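Local coordinates for uncharacterized protein (Xanthomonas campestris pv. vesicatoria, PDB 4FC9), which forms the all-helical, bilobal C-terminal domain of the type III effector XopL, secreted into plant host cells, and probably acts there as an E3 ubiquitin ligase, at residues T73-V78 against S148-A153; N54-G59 against P79-M84; A131-V136 against A156-M161; Q42-T47 against V184-Q189; L85-D90 against A177-L182. All blocks are in the same frame, centred on the assembly; numbering follows the deposited sequence.

Interaction 1 of 5, residues T73-V78 against S148-A153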
# COMPACT_ATOMS: atom_id res chain seq x y z
N THR A 73 -3.90 17.99 -11.00
CA THR A 73 -3.77 18.43 -9.61
C THR A 73 -4.49 17.51 -8.63
O THR A 73 -4.41 17.72 -7.43
CB THR A 73 -4.30 19.86 -9.43
OG1 THR A 73 -5.71 19.89 -9.68
CG2 THR A 73 -3.60 20.83 -10.38
N THR A 74 -5.18 16.49 -9.14
CA THR A 74 -5.94 15.57 -8.30
C THR A 74 -5.76 14.11 -8.69
O THR A 74 -5.31 13.81 -9.80
CB THR A 74 -7.46 15.86 -8.33
OG1 THR A 74 -7.95 15.74 -9.67
CG2 THR A 74 -7.77 17.26 -7.81
N PHE A 75 -6.12 13.22 -7.78
CA PHE A 75 -6.05 11.78 -8.02
C PHE A 75 -6.86 11.36 -9.24
O PHE A 75 -6.41 10.54 -10.03
CB PHE A 75 -6.55 11.01 -6.79
CG PHE A 75 -5.45 10.56 -5.87
CD1 PHE A 75 -4.49 11.45 -5.42
CD2 PHE A 75 -5.38 9.24 -5.44
CE1 PHE A 75 -3.48 11.05 -4.58
CE2 PHE A 75 -4.37 8.82 -4.59
CZ PHE A 75 -3.42 9.73 -4.16
N GLY A 76 -8.04 11.94 -9.39
CA GLY A 76 -8.94 11.55 -10.46
C GLY A 76 -8.39 11.85 -11.84
O GLY A 76 -8.83 11.26 -12.82
N GLN A 77 -7.45 12.78 -11.90
CA GLN A 77 -6.85 13.20 -13.17
C GLN A 77 -5.66 12.32 -13.56
O GLN A 77 -5.09 12.48 -14.64
CB GLN A 77 -6.43 14.67 -13.11
CG GLN A 77 -7.60 15.63 -13.10
CD GLN A 77 -7.20 17.04 -12.71
OE1 GLN A 77 -6.46 17.24 -11.75
NE2 GLN A 77 -7.67 18.02 -13.47
N VAL A 78 -5.30 11.40 -12.68
CA VAL A 78 -4.27 10.41 -12.98
C VAL A 78 -4.94 9.04 -13.09
O VAL A 78 -5.46 8.52 -12.11
CB VAL A 78 -3.17 10.38 -11.90
CG1 VAL A 78 -2.13 9.33 -12.22
CG2 VAL A 78 -2.52 11.74 -11.76
N SER A 148 -8.70 14.17 -4.25
CA SER A 148 -7.52 14.27 -3.40
C SER A 148 -6.36 14.96 -4.11
O SER A 148 -6.12 14.70 -5.29
CB SER A 148 -7.06 12.89 -2.91
OG SER A 148 -8.04 12.29 -2.09
N PRO A 149 -5.63 15.82 -3.39
CA PRO A 149 -4.46 16.47 -3.98
C PRO A 149 -3.35 15.47 -4.22
O PRO A 149 -3.29 14.42 -3.57
CB PRO A 149 -4.02 17.44 -2.88
CG PRO A 149 -4.44 16.77 -1.63
CD PRO A 149 -5.76 16.12 -1.96
N LEU A 150 -2.48 15.80 -5.17
CA LEU A 150 -1.26 15.05 -5.38
C LEU A 150 -0.19 15.73 -4.56
O LEU A 150 0.31 16.79 -4.94
CB LEU A 150 -0.89 15.06 -6.86
CG LEU A 150 -1.97 14.41 -7.72
CD1 LEU A 150 -1.81 14.78 -9.17
CD2 LEU A 150 -1.91 12.92 -7.54
N ASP A 151 0.15 15.14 -3.42
CA ASP A 151 1.23 15.65 -2.59
C ASP A 151 2.02 14.49 -2.02
O ASP A 151 1.75 13.33 -2.33
CB ASP A 151 0.71 16.60 -1.50
CG ASP A 151 -0.25 15.92 -0.53
OD1 ASP A 151 0.02 14.79 -0.08
OD2 ASP A 151 -1.29 16.54 -0.20
N VAL A 152 2.99 14.80 -1.17
CA VAL A 152 3.90 13.77 -0.66
C VAL A 152 3.18 12.65 0.10
O VAL A 152 3.48 11.47 -0.10
CB VAL A 152 5.07 14.37 0.17
CG1 VAL A 152 4.56 15.08 1.41
CG2 VAL A 152 6.08 13.29 0.53
N ALA A 153 2.21 13.02 0.94
CA ALA A 153 1.50 12.06 1.77
C ALA A 153 0.51 11.22 0.97
O ALA A 153 0.42 10.01 1.17
CB ALA A 153 0.78 12.78 2.89
O HOH W 1 -2.50 18.46 -5.95
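The carbonyl oxygen of Ser148 is approached by two successive residues of the facing loop. Phe75 N donates to Ser148 O over 2.9 Å, with the N-H...O angle bent to 147°. The second approach is weaker, a CA-H...O contact that brings Thr74 CA to 3.1 Å from Ser148 O. The shape of the loop that offers these two groups is set from within by Gln77. Its OE1 accepts from Thr73 N at 2.8 Å, from Thr74 N at 3.0 Å in the amide plane, and from Thr74 OG1 at 3.0 Å from above that plane. The hydroxyl gets there because it stands between its own backbone N and carbonyl carbon (chi1 60°). With three donors on one side-chain oxygen, the residues just ahead of the 3-10 turn 75-77 are tied to the end of that turn, and Val78 then occupies the N-cap position of helix 79-88. Beside these polar contacts Leu150 divides its two methyls. CD2 lies 3.6 Å from Phe75 CD1, the side chains meeting at a slant, while CD1 turns to Val78 CG2 at 4.1 Å. Leu150 N donates to a water at 2.8 Å, and Asp151 is the N-cap of the next helix. The contact therefore joins the loops leading into two helices: Phe75 also packs on Leu81 and Leu85 of helix 79-88 and on Thr154 of helix 152-171, and Leu150 touches Leu81 and Leu155 of the same two helices.

Interaction 2 of 5, residues N54-G59 against P79-M84. With EDO (1,2-ethanediol), chain E.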
# COMPACT_ATOMS: atom_id res chain seq x y z
N ASN A 54 5.99 12.30 -9.59
CA ASN A 54 4.84 11.41 -9.64
C ASN A 54 5.14 10.19 -10.52
O ASN A 54 5.12 10.29 -11.74
CB ASN A 54 3.66 12.20 -10.23
CG ASN A 54 2.34 11.46 -10.17
OD1 ASN A 54 2.28 10.26 -9.93
ND2 ASN A 54 1.26 12.19 -10.40
N PRO A 55 5.41 9.03 -9.89
CA PRO A 55 5.78 7.82 -10.65
C PRO A 55 4.60 7.19 -11.39
O PRO A 55 4.79 6.19 -12.09
CB PRO A 55 6.27 6.87 -9.55
CG PRO A 55 5.53 7.29 -8.34
CD PRO A 55 5.42 8.79 -8.44
N PHE A 56 3.42 7.77 -11.25
CA PHE A 56 2.22 7.19 -11.84
C PHE A 56 1.92 7.77 -13.21
O PHE A 56 1.03 7.30 -13.91
CB PHE A 56 1.03 7.34 -10.90
CG PHE A 56 1.18 6.58 -9.61
CD1 PHE A 56 0.97 5.21 -9.57
CD2 PHE A 56 1.56 7.22 -8.44
CE1 PHE A 56 1.13 4.50 -8.39
CE2 PHE A 56 1.72 6.52 -7.26
CZ PHE A 56 1.50 5.15 -7.23
N LEU A 57 2.68 8.80 -13.59
CA LEU A 57 2.52 9.40 -14.91
C LEU A 57 3.80 9.27 -15.71
O LEU A 57 4.90 9.36 -15.17
CB LEU A 57 2.11 10.87 -14.80
CG LEU A 57 0.69 11.17 -14.33
CD1 LEU A 57 0.52 12.65 -14.06
CD2 LEU A 57 -0.34 10.68 -15.34
N GLU A 58 3.64 9.05 -17.01
CA GLU A 58 4.75 8.99 -17.96
C GLU A 58 5.72 10.15 -17.77
O GLU A 58 5.32 11.31 -17.73
CB GLU A 58 4.19 8.99 -19.38
CG GLU A 58 5.23 8.77 -20.46
CD GLU A 58 4.64 8.79 -21.85
OE1 GLU A 58 3.47 9.19 -21.99
OE2 GLU A 58 5.35 8.42 -22.80
N GLY A 59 7.00 9.82 -17.62
CA GLY A 59 8.03 10.82 -17.44
C GLY A 59 8.23 11.28 -16.01
O GLY A 59 9.10 12.09 -15.73
N PRO A 79 -4.95 8.47 -14.30
CA PRO A 79 -5.62 7.19 -14.59
C PRO A 79 -5.25 6.06 -13.63
O PRO A 79 -6.15 5.38 -13.14
CB PRO A 79 -5.14 6.87 -16.00
CG PRO A 79 -4.96 8.20 -16.62
CD PRO A 79 -4.42 9.09 -15.53
N ALA A 80 -3.96 5.87 -13.36
CA ALA A 80 -3.51 4.82 -12.46
C ALA A 80 -4.10 4.99 -11.06
O ALA A 80 -4.44 4.00 -10.40
CB ALA A 80 -1.99 4.78 -12.40
N LEU A 81 -4.23 6.24 -10.62
CA LEU A 81 -4.73 6.52 -9.28
C LEU A 81 -6.24 6.41 -9.23
O LEU A 81 -6.80 5.99 -8.22
CB LEU A 81 -4.29 7.91 -8.82
CG LEU A 81 -2.79 8.14 -8.73
CD1 LEU A 81 -2.53 9.55 -8.27
CD2 LEU A 81 -2.16 7.13 -7.77
N ARG A 82 -6.90 6.79 -10.32
CA ARG A 82 -8.34 6.62 -10.40
C ARG A 82 -8.66 5.13 -10.33
O ARG A 82 -9.61 4.72 -9.67
CB ARG A 82 -8.92 7.26 -11.67
CG ARG A 82 -10.44 7.39 -11.63
CD ARG A 82 -11.01 8.21 -12.80
NE ARG A 82 -11.16 9.64 -12.49
CZ ARG A 82 -12.23 10.18 -11.92
NH1 ARG A 82 -13.27 9.43 -11.58
NH2 ARG A 82 -12.27 11.49 -11.68
N ASP A 83 -7.83 4.32 -10.99
CA ASP A 83 -7.99 2.86 -10.98
C ASP A 83 -7.84 2.28 -9.58
O ASP A 83 -8.68 1.50 -9.13
CB ASP A 83 -6.96 2.18 -11.89
CG ASP A 83 -7.21 2.43 -13.35
OD1 ASP A 83 -8.32 2.90 -13.70
OD2 ASP A 83 -6.31 2.15 -14.16
N MSE A 84 -6.76 2.64 -8.91
CA MSE A 84 -6.46 2.07 -7.60
C MSE A 84 -7.43 2.55 -6.54
O MSE A 84 -7.73 1.82 -5.61
CB MSE A 84 -5.02 2.39 -7.19
CG MSE A 84 -3.99 1.67 -8.04
SE MSE A 84 -2.25 1.60 -7.18
CE MSE A 84 -1.93 3.50 -7.07
C1 EDO E . -9.04 5.94 -15.22
O1 EDO E . -8.58 4.70 -15.77
C2 EDO E . -8.86 7.05 -16.25
O2 EDO E . -9.27 8.30 -15.68
O HOH W 2 -1.74 7.02 -14.86
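The Phe56 ring receives the methyl CD2 of Leu81 on one face. CD2 stands 3.8 Å from the ring centroid and only 11° off its normal, a well-centred CH-pi contact in which the two side chains cross at about a right angle. Two further groups come to the ring obliquely: the selenomethionine methyl Met84 CE, 3.5 Å from Phe56 CE1, and Ala80 CB, 4.1 Å from Phe56 CD1. Met84 also crosses the aromatic side chain almost perpendicularly, and its bend at the last torsion (chi3 -62°) turns CE toward the ring. All four residues are buried, with Ala158 of helix 152-171 packing on Phe56 as well. The backbone that presents the ring is a type I beta turn from Asn54 to Leu57, reinforced by an Asx turn: Asn54 OD1 accepts from Phe56 N at 3.0 Å, with the nitrogen above the amide plane, and the same OD1 lies in plane at the edge of the aromatic ring. Toward the start of helix 79-88 the fit slackens. Leu57 CD2 comes no nearer than 4.4 Å to Pro79 CD, and a water bridges the two backbones, donating to Phe56 O and accepting from Ala80 N, each at 2.9 Å. Pro79, Arg82 and Asp83 are exposed; there a 1,2-ethanediol, probably from the crystallisation liquor, donates through O1 to Asp83 OD1 at 2.8 Å.

Interaction 3 of 5, residues A131-V136 against A156-M161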
# COMPACT_ATOMS: atom_id res chain seq x y z
N ALA A 131 -2.58 -0.12 4.51
CA ALA A 131 -1.64 0.14 3.41
C ALA A 131 -2.37 0.20 2.07
O ALA A 131 -1.99 -0.50 1.12
CB ALA A 131 -0.56 -0.92 3.38
N HIS A 132 -3.40 1.03 1.99
CA HIS A 132 -4.15 1.21 0.74
C HIS A 132 -4.96 2.51 0.74
O HIS A 132 -5.00 3.23 1.74
CB HIS A 132 -5.03 -0.01 0.44
CG HIS A 132 -6.12 -0.23 1.44
ND1 HIS A 132 -7.32 0.45 1.41
CD2 HIS A 132 -6.21 -1.08 2.50
CE1 HIS A 132 -8.09 0.05 2.40
NE2 HIS A 132 -7.44 -0.88 3.08
N LEU A 133 -5.59 2.80 -0.39
CA LEU A 133 -6.22 4.10 -0.62
C LEU A 133 -7.69 4.13 -0.24
O LEU A 133 -8.39 5.09 -0.52
CB LEU A 133 -6.07 4.52 -2.09
CG LEU A 133 -4.66 4.86 -2.58
CD1 LEU A 133 -4.65 4.93 -4.09
CD2 LEU A 133 -4.19 6.17 -1.98
N GLY A 134 -8.16 3.07 0.41
CA GLY A 134 -9.58 2.96 0.74
C GLY A 134 -9.89 3.10 2.21
O GLY A 134 -10.99 2.76 2.65
N ILE A 135 -8.93 3.61 2.98
CA ILE A 135 -9.11 3.76 4.41
C ILE A 135 -10.02 4.94 4.75
O ILE A 135 -10.17 5.87 3.97
CB ILE A 135 -7.76 3.93 5.13
CG1 ILE A 135 -7.06 5.20 4.64
CG2 ILE A 135 -6.88 2.70 4.89
CD1 ILE A 135 -5.78 5.51 5.39
N VAL A 136 -10.64 4.88 5.92
CA VAL A 136 -11.60 5.90 6.32
C VAL A 136 -11.14 6.70 7.54
O VAL A 136 -10.33 6.22 8.33
CB VAL A 136 -13.00 5.29 6.57
CG1 VAL A 136 -13.59 4.77 5.27
CG2 VAL A 136 -12.93 4.18 7.62
N ALA A 156 2.54 9.01 -1.39
CA ALA A 156 3.22 7.97 -0.64
C ALA A 156 2.24 6.85 -0.32
O ALA A 156 2.58 5.67 -0.39
CB ALA A 156 3.83 8.52 0.63
N LYS A 157 1.00 7.21 0.02
CA LYS A 157 -0.02 6.20 0.27
C LYS A 157 -0.33 5.41 -1.00
O LYS A 157 -0.55 4.20 -0.94
CB LYS A 157 -1.29 6.79 0.86
CG LYS A 157 -2.38 5.75 1.14
CD LYS A 157 -1.96 4.72 2.18
CE LYS A 157 -1.84 5.35 3.56
NZ LYS A 157 -1.59 4.33 4.62
N ALA A 158 -0.34 6.08 -2.14
CA ALA A 158 -0.60 5.40 -3.40
C ALA A 158 0.49 4.39 -3.73
O ALA A 158 0.21 3.32 -4.25
CB ALA A 158 -0.76 6.41 -4.53
N VAL A 159 1.73 4.73 -3.41
CA VAL A 159 2.85 3.81 -3.59
C VAL A 159 2.70 2.61 -2.65
O VAL A 159 2.96 1.47 -3.04
CB VAL A 159 4.21 4.50 -3.37
CG1 VAL A 159 5.34 3.48 -3.43
CG2 VAL A 159 4.44 5.59 -4.40
N GLN A 160 2.27 2.88 -1.42
CA GLN A 160 1.98 1.82 -0.46
C GLN A 160 0.99 0.83 -1.05
O GLN A 160 1.18 -0.38 -0.95
CB GLN A 160 1.38 2.38 0.83
CG GLN A 160 2.39 2.80 1.86
CD GLN A 160 1.81 2.78 3.26
OE1 GLN A 160 0.76 3.35 3.51
NE2 GLN A 160 2.50 2.11 4.17
N MSE A 161 -0.07 1.36 -1.65
CA MSE A 161 -1.08 0.50 -2.22
C MSE A 161 -0.56 -0.24 -3.44
O MSE A 161 -0.98 -1.37 -3.71
CB MSE A 161 -2.35 1.27 -2.58
CG MSE A 161 -3.47 0.31 -2.92
SE MSE A 161 -5.09 1.08 -3.51
CE MSE A 161 -5.88 -0.53 -4.30
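The imidazole of His132, whose CB packs on Met161 CG at 3.7 Å, carries Ile135 CG2 over one face, offset toward the rim, and has Gly134 CA in plane at its edge. Phe93 of helix 91-101 makes an edge-to-face stack with it. ND1 accepts from Gly134 N at 2.9 Å, the nitrogen tilted 18° from the ring plane, a bond that closes a local loop from the His132 ring to the backbone two residues on. A second flat group, the Gln160 amide, takes Lys157 NZ on OE1 at 2.8 Å, nearly in line with the C=O bond (167°). Lys157 reaches it through bends at chi2 and chi3 that carry its aliphatic part across the loop: CD passes 3.4 Å from His132 O, and CG lies 3.6 Å from Leu133 CD2, the two side chains sliding past each other in opposite directions. The ammonium also bonds to Ser130 O. Met161, a selenomethionine, has CG anti to its backbone N (chi1 -169°) and extends beyond it, placing SE 3.8 Å from Leu133 CB at about a right angle to that leucine. No hydrogen bond crosses between the two segments; the join is made by packing. Within the fold, it lays the loop after helix 112-129 along helix 152-171. Leu133 touches Ser88 of helix 79-88, Met161 reaches both that helix and helix 91-101, and Val159 packs on Leu45 and Val48 of helix 32-49.

Interaction 4 of 5, residues Q42-T47 against V184-Q189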
# COMPACT_ATOMS: atom_id res chain seq x y z
N GLN A 42 10.33 0.86 -3.32
CA GLN A 42 11.30 1.76 -2.72
C GLN A 42 11.68 2.89 -3.68
O GLN A 42 11.79 4.04 -3.27
CB GLN A 42 12.55 0.99 -2.30
CG GLN A 42 13.49 1.73 -1.37
CD GLN A 42 14.66 0.87 -0.91
OE1 GLN A 42 14.79 0.55 0.28
NE2 GLN A 42 15.53 0.51 -1.84
N ALA A 43 11.89 2.54 -4.94
CA ALA A 43 12.22 3.52 -5.98
C ALA A 43 11.09 4.53 -6.15
O ALA A 43 11.33 5.73 -6.31
CB ALA A 43 12.51 2.82 -7.29
N MSE A 44 9.85 4.04 -6.13
CA MSE A 44 8.68 4.90 -6.24
C MSE A 44 8.59 5.86 -5.06
O MSE A 44 8.31 7.04 -5.24
CB MSE A 44 7.41 4.05 -6.33
CG MSE A 44 7.31 3.26 -7.62
SE MSE A 44 5.91 1.92 -7.60
CE MSE A 44 4.35 3.07 -7.73
N LEU A 45 8.82 5.33 -3.86
CA LEU A 45 8.84 6.15 -2.66
C LEU A 45 9.92 7.20 -2.76
O LEU A 45 9.71 8.36 -2.39
CB LEU A 45 9.11 5.29 -1.43
CG LEU A 45 7.93 4.49 -0.92
CD1 LEU A 45 8.32 3.75 0.34
CD2 LEU A 45 6.76 5.42 -0.67
N SER A 46 11.08 6.80 -3.27
CA SER A 46 12.17 7.74 -3.50
C SER A 46 11.73 8.81 -4.49
O SER A 46 11.97 9.99 -4.27
CB SER A 46 13.39 7.01 -4.05
OG SER A 46 14.47 7.91 -4.21
N THR A 47 11.08 8.39 -5.57
CA THR A 47 10.60 9.33 -6.57
C THR A 47 9.66 10.35 -5.93
O THR A 47 9.84 11.55 -6.08
CB THR A 47 9.90 8.59 -7.72
OG1 THR A 47 10.82 7.69 -8.34
CG2 THR A 47 9.41 9.58 -8.77
N VAL A 184 4.55 2.04 -14.01
CA VAL A 184 5.14 2.98 -13.08
C VAL A 184 6.34 3.62 -13.75
O VAL A 184 6.97 3.03 -14.63
CB VAL A 184 5.53 2.30 -11.74
CG1 VAL A 184 4.44 1.33 -11.32
CG2 VAL A 184 6.86 1.59 -11.86
N HIS A 185 6.64 4.85 -13.36
CA HIS A 185 7.66 5.61 -14.05
C HIS A 185 8.70 6.16 -13.09
O HIS A 185 8.45 7.10 -12.34
CB HIS A 185 7.01 6.72 -14.87
CG HIS A 185 5.97 6.22 -15.81
ND1 HIS A 185 6.26 5.79 -17.09
CD2 HIS A 185 4.63 6.06 -15.66
CE1 HIS A 185 5.16 5.39 -17.69
NE2 HIS A 185 4.15 5.55 -16.85
N ILE A 186 9.87 5.54 -13.12
CA ILE A 186 10.98 5.93 -12.27
C ILE A 186 11.92 6.81 -13.07
O ILE A 186 12.30 6.46 -14.19
CB ILE A 186 11.74 4.69 -11.76
CG1 ILE A 186 10.78 3.70 -11.10
CG2 ILE A 186 12.87 5.09 -10.82
CD1 ILE A 186 9.94 4.29 -9.99
N PRO A 187 12.28 7.98 -12.51
CA PRO A 187 13.24 8.89 -13.14
C PRO A 187 14.52 8.16 -13.54
O PRO A 187 14.95 7.23 -12.85
CB PRO A 187 13.54 9.88 -12.02
CG PRO A 187 12.31 9.93 -11.23
CD PRO A 187 11.73 8.54 -11.27
N GLU A 188 15.11 8.59 -14.65
CA GLU A 188 16.37 8.04 -15.14
C GLU A 188 17.51 8.37 -14.17
O GLU A 188 18.66 7.98 -14.38
CB GLU A 188 16.66 8.57 -16.54
CG GLU A 188 15.54 8.33 -17.54
CD GLU A 188 15.80 8.93 -18.91
OE1 GLU A 188 16.78 9.70 -19.05
OE2 GLU A 188 15.03 8.64 -19.85
N GLN A 189 17.16 9.09 -13.11
CA GLN A 189 18.07 9.40 -12.02
C GLN A 189 18.04 8.31 -10.94
O GLN A 189 19.05 7.65 -10.70
CB GLN A 189 17.73 10.76 -11.41
CG GLN A 189 18.37 11.00 -10.05
CD GLN A 189 18.62 12.47 -9.79
OE1 GLN A 189 18.67 13.28 -10.71
NE2 GLN A 189 18.77 12.83 -8.52
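Met44, a selenomethionine, meets the segment 184-189 from CG outward. Its CB packs on Val159 of helix 152-171. CG, anti to the carbonyl carbon (chi1 -68°), lies 3.7 Å from Ile186 CD1, the two side chains crossing at about a right angle. Next, SE comes to 4.0 Å from Val184 CG1, and the methyl CE, swung round by a bend at chi3, is likewise 4.0 Å from Val184 CG1; CE also packs on the Phe56 ring. One turn along, Thr47 takes over. Its OG1 stands 3.2 Å from Pro187 CD and its CG2 3.6 Å from the same carbon, so both branches press on the proline ring. That hydroxyl is held by Ala43 O at 2.9 Å, the donor lying above the carbonyl plane, while Thr47 N reaches the oxygen from the opposite face. Ala43 CB adds a 4.0 Å contact to Ile186 CD1. No hydrogen bond links the two segments directly; a mostly apolar strip on helix 32-49, with one threonine hydroxyl turned back to the helix backbone, receives a tail without regular structure. The tail is fixed nearby by a backbone bond between His185 and Pro55, and Trp162 of helix 152-171 touches both Met44 and Val184.

Interaction 5 of 5, residues L85-D90 against A177-L182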
# COMPACT_ATOMS: atom_id res chain seq x y z
N LEU A 85 -7.94 3.77 -6.70
CA LEU A 85 -9.00 4.26 -5.84
C LEU A 85 -10.19 3.31 -5.87
O LEU A 85 -10.71 2.92 -4.83
CB LEU A 85 -9.42 5.68 -6.23
CG LEU A 85 -8.58 6.82 -5.64
CD1 LEU A 85 -8.89 8.16 -6.29
CD2 LEU A 85 -8.77 6.90 -4.13
N ALA A 86 -10.60 2.91 -7.07
CA ALA A 86 -11.72 2.00 -7.23
C ALA A 86 -11.43 0.62 -6.63
O ALA A 86 -12.29 0.05 -5.96
CB ALA A 86 -12.12 1.87 -8.69
N GLU A 87 -10.23 0.11 -6.89
CA GLU A 87 -9.81 -1.18 -6.33
C GLU A 87 -9.87 -1.17 -4.81
O GLU A 87 -10.24 -2.17 -4.19
CB GLU A 87 -8.39 -1.53 -6.79
CG GLU A 87 -8.28 -1.92 -8.24
CD GLU A 87 -6.85 -2.17 -8.66
OE1 GLU A 87 -5.97 -2.24 -7.78
OE2 GLU A 87 -6.59 -2.28 -9.88
N SER A 88 -9.51 -0.05 -4.20
CA SER A 88 -9.46 0.06 -2.75
C SER A 88 -10.86 0.05 -2.12
O SER A 88 -11.00 -0.14 -0.92
CB SER A 88 -8.68 1.30 -2.32
OG SER A 88 -9.41 2.48 -2.59
N ARG A 89 -11.88 0.25 -2.95
CA ARG A 89 -13.26 0.17 -2.49
C ARG A 89 -13.84 -1.22 -2.74
O ARG A 89 -14.95 -1.53 -2.32
CB ARG A 89 -14.12 1.20 -3.22
CG ARG A 89 -14.33 2.50 -2.46
CD ARG A 89 -13.05 3.27 -2.30
NE ARG A 89 -13.29 4.70 -2.23
CZ ARG A 89 -12.34 5.62 -2.04
NH1 ARG A 89 -12.66 6.91 -2.00
NH2 ARG A 89 -11.08 5.25 -1.87
N ASP A 90 -13.07 -2.05 -3.44
CA ASP A 90 -13.53 -3.37 -3.86
C ASP A 90 -13.43 -4.41 -2.74
O ASP A 90 -12.37 -4.57 -2.13
CB ASP A 90 -12.75 -3.83 -5.09
CG ASP A 90 -13.06 -5.25 -5.49
OD1 ASP A 90 -12.15 -5.91 -6.05
OD2 ASP A 90 -14.19 -5.71 -5.26
N ALA A 177 -5.69 -10.73 -13.02
CA ALA A 177 -6.76 -10.33 -13.93
C ALA A 177 -7.62 -9.25 -13.29
O ALA A 177 -8.14 -8.37 -13.99
CB ALA A 177 -7.60 -11.52 -14.33
N ARG A 178 -7.77 -9.31 -11.97
CA ARG A 178 -8.62 -8.36 -11.25
C ARG A 178 -7.87 -7.07 -10.92
O ARG A 178 -8.45 -5.98 -10.90
CB ARG A 178 -9.14 -9.00 -9.96
CG ARG A 178 -10.14 -8.13 -9.22
CD ARG A 178 -10.99 -8.96 -8.28
NE ARG A 178 -12.10 -8.20 -7.73
CZ ARG A 178 -13.24 -7.98 -8.37
NH1 ARG A 178 -13.42 -8.46 -9.59
NH2 ARG A 178 -14.21 -7.28 -7.79
N PHE A 179 -6.58 -7.21 -10.67
CA PHE A 179 -5.73 -6.08 -10.34
C PHE A 179 -4.60 -6.04 -11.35
O PHE A 179 -3.52 -6.58 -11.11
CB PHE A 179 -5.19 -6.22 -8.92
CG PHE A 179 -6.26 -6.51 -7.90
CD1 PHE A 179 -7.43 -5.77 -7.89
CD2 PHE A 179 -6.11 -7.55 -7.00
CE1 PHE A 179 -8.43 -6.04 -6.97
CE2 PHE A 179 -7.11 -7.82 -6.08
CZ PHE A 179 -8.26 -7.06 -6.06
N PRO A 180 -4.87 -5.41 -12.50
CA PRO A 180 -3.98 -5.37 -13.66
C PRO A 180 -2.65 -4.72 -13.33
O PRO A 180 -2.54 -3.94 -12.39
CB PRO A 180 -4.74 -4.47 -14.65
CG PRO A 180 -6.16 -4.51 -14.19
CD PRO A 180 -6.09 -4.61 -12.71
N GLU A 181 -1.63 -5.06 -14.11
CA GLU A 181 -0.36 -4.39 -13.97
C GLU A 181 -0.56 -2.93 -14.33
O GLU A 181 -1.27 -2.61 -15.27
CB GLU A 181 0.68 -5.01 -14.88
CG GLU A 181 1.49 -6.10 -14.22
CD GLU A 181 2.74 -6.43 -15.00
OE1 GLU A 181 3.71 -5.65 -14.92
OE2 GLU A 181 2.74 -7.46 -15.70
N LEU A 182 0.06 -2.06 -13.55
CA LEU A 182 0.03 -0.64 -13.83
C LEU A 182 1.43 -0.18 -14.15
O LEU A 182 2.40 -0.63 -13.54
CB LEU A 182 -0.52 0.13 -12.63
CG LEU A 182 -1.99 -0.12 -12.29
CD1 LEU A 182 -2.29 0.41 -10.90
CD2 LEU A 182 -2.89 0.53 -13.32
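Arg178 grips Asp90 side-on in a bidentate salt bridge, and the same aspartate is the N-cap of helix 91-101, its OD2 accepting from Glu92 N. The two flat groups are far from coplanar, their planes standing 60° apart, which makes the two halves of the grip unlike. Arg178 NE reaches Asp90 OD1 at 2.8 Å on the syn side of the carboxylate, but the oxygen is tilted from the guanidinium plane. Conversely, Asp90 OD2 sits in the guanidinium plane at its edge, 3.0 Å from Arg178 NH2, whereas the nitrogen comes from 36° above the carboxylate plane. A further NH2 approach to OD1 is weak. The two side chains come from opposite directions; Arg178, extended from CG to NE, spans the gap, and Asp90 has its CG anti to the backbone N. On the way Arg178 CG lies over one face of the neighbouring Phe179 ring, offset toward the rim. At the edge of that ring, near its plane, is Asp90 OD1, 3.8 Å from Phe179 CE1. Glu87, from the last turn of helix 79-88, crosses the ring at a slant: its CD is 3.7 Å from Phe179 CD1, with carboxylate and ring planes 49° apart. The charge of Glu87 is met by a salt bridge to Arg165 of helix 152-171, which also bonds to Pro180 O. The loop after that helix is thus joined to the turn between two others by the salt bridge at the exposed Arg178 and by Glu87 laid against the buried Phe179 ring; beside it Pro180 CD lies 3.7 Å from the carboxylate oxygen Glu87 OE2.

Interaction 2 is a buried contact and interaction 5 a surface one; interactions 1, 3 and 4 are partly buried. Chemistry follows place: aromatic and methyl packing dominates interaction 2, whereas interaction 5 rests on a salt bridge, and interaction 1 alone of the other three has a direct hydrogen bond across its segments. Helix 79-88 serves interactions 2 and 5, and helix 152-171 serves 1 and 3. Phe75 of interaction 1 packs on Leu133 of interaction 3, while Ala158 of interaction 3 meets Leu81 of interaction 2. Interaction 4 closes the longest chain loop, enclosing interactions 1, 2, 3 and 5.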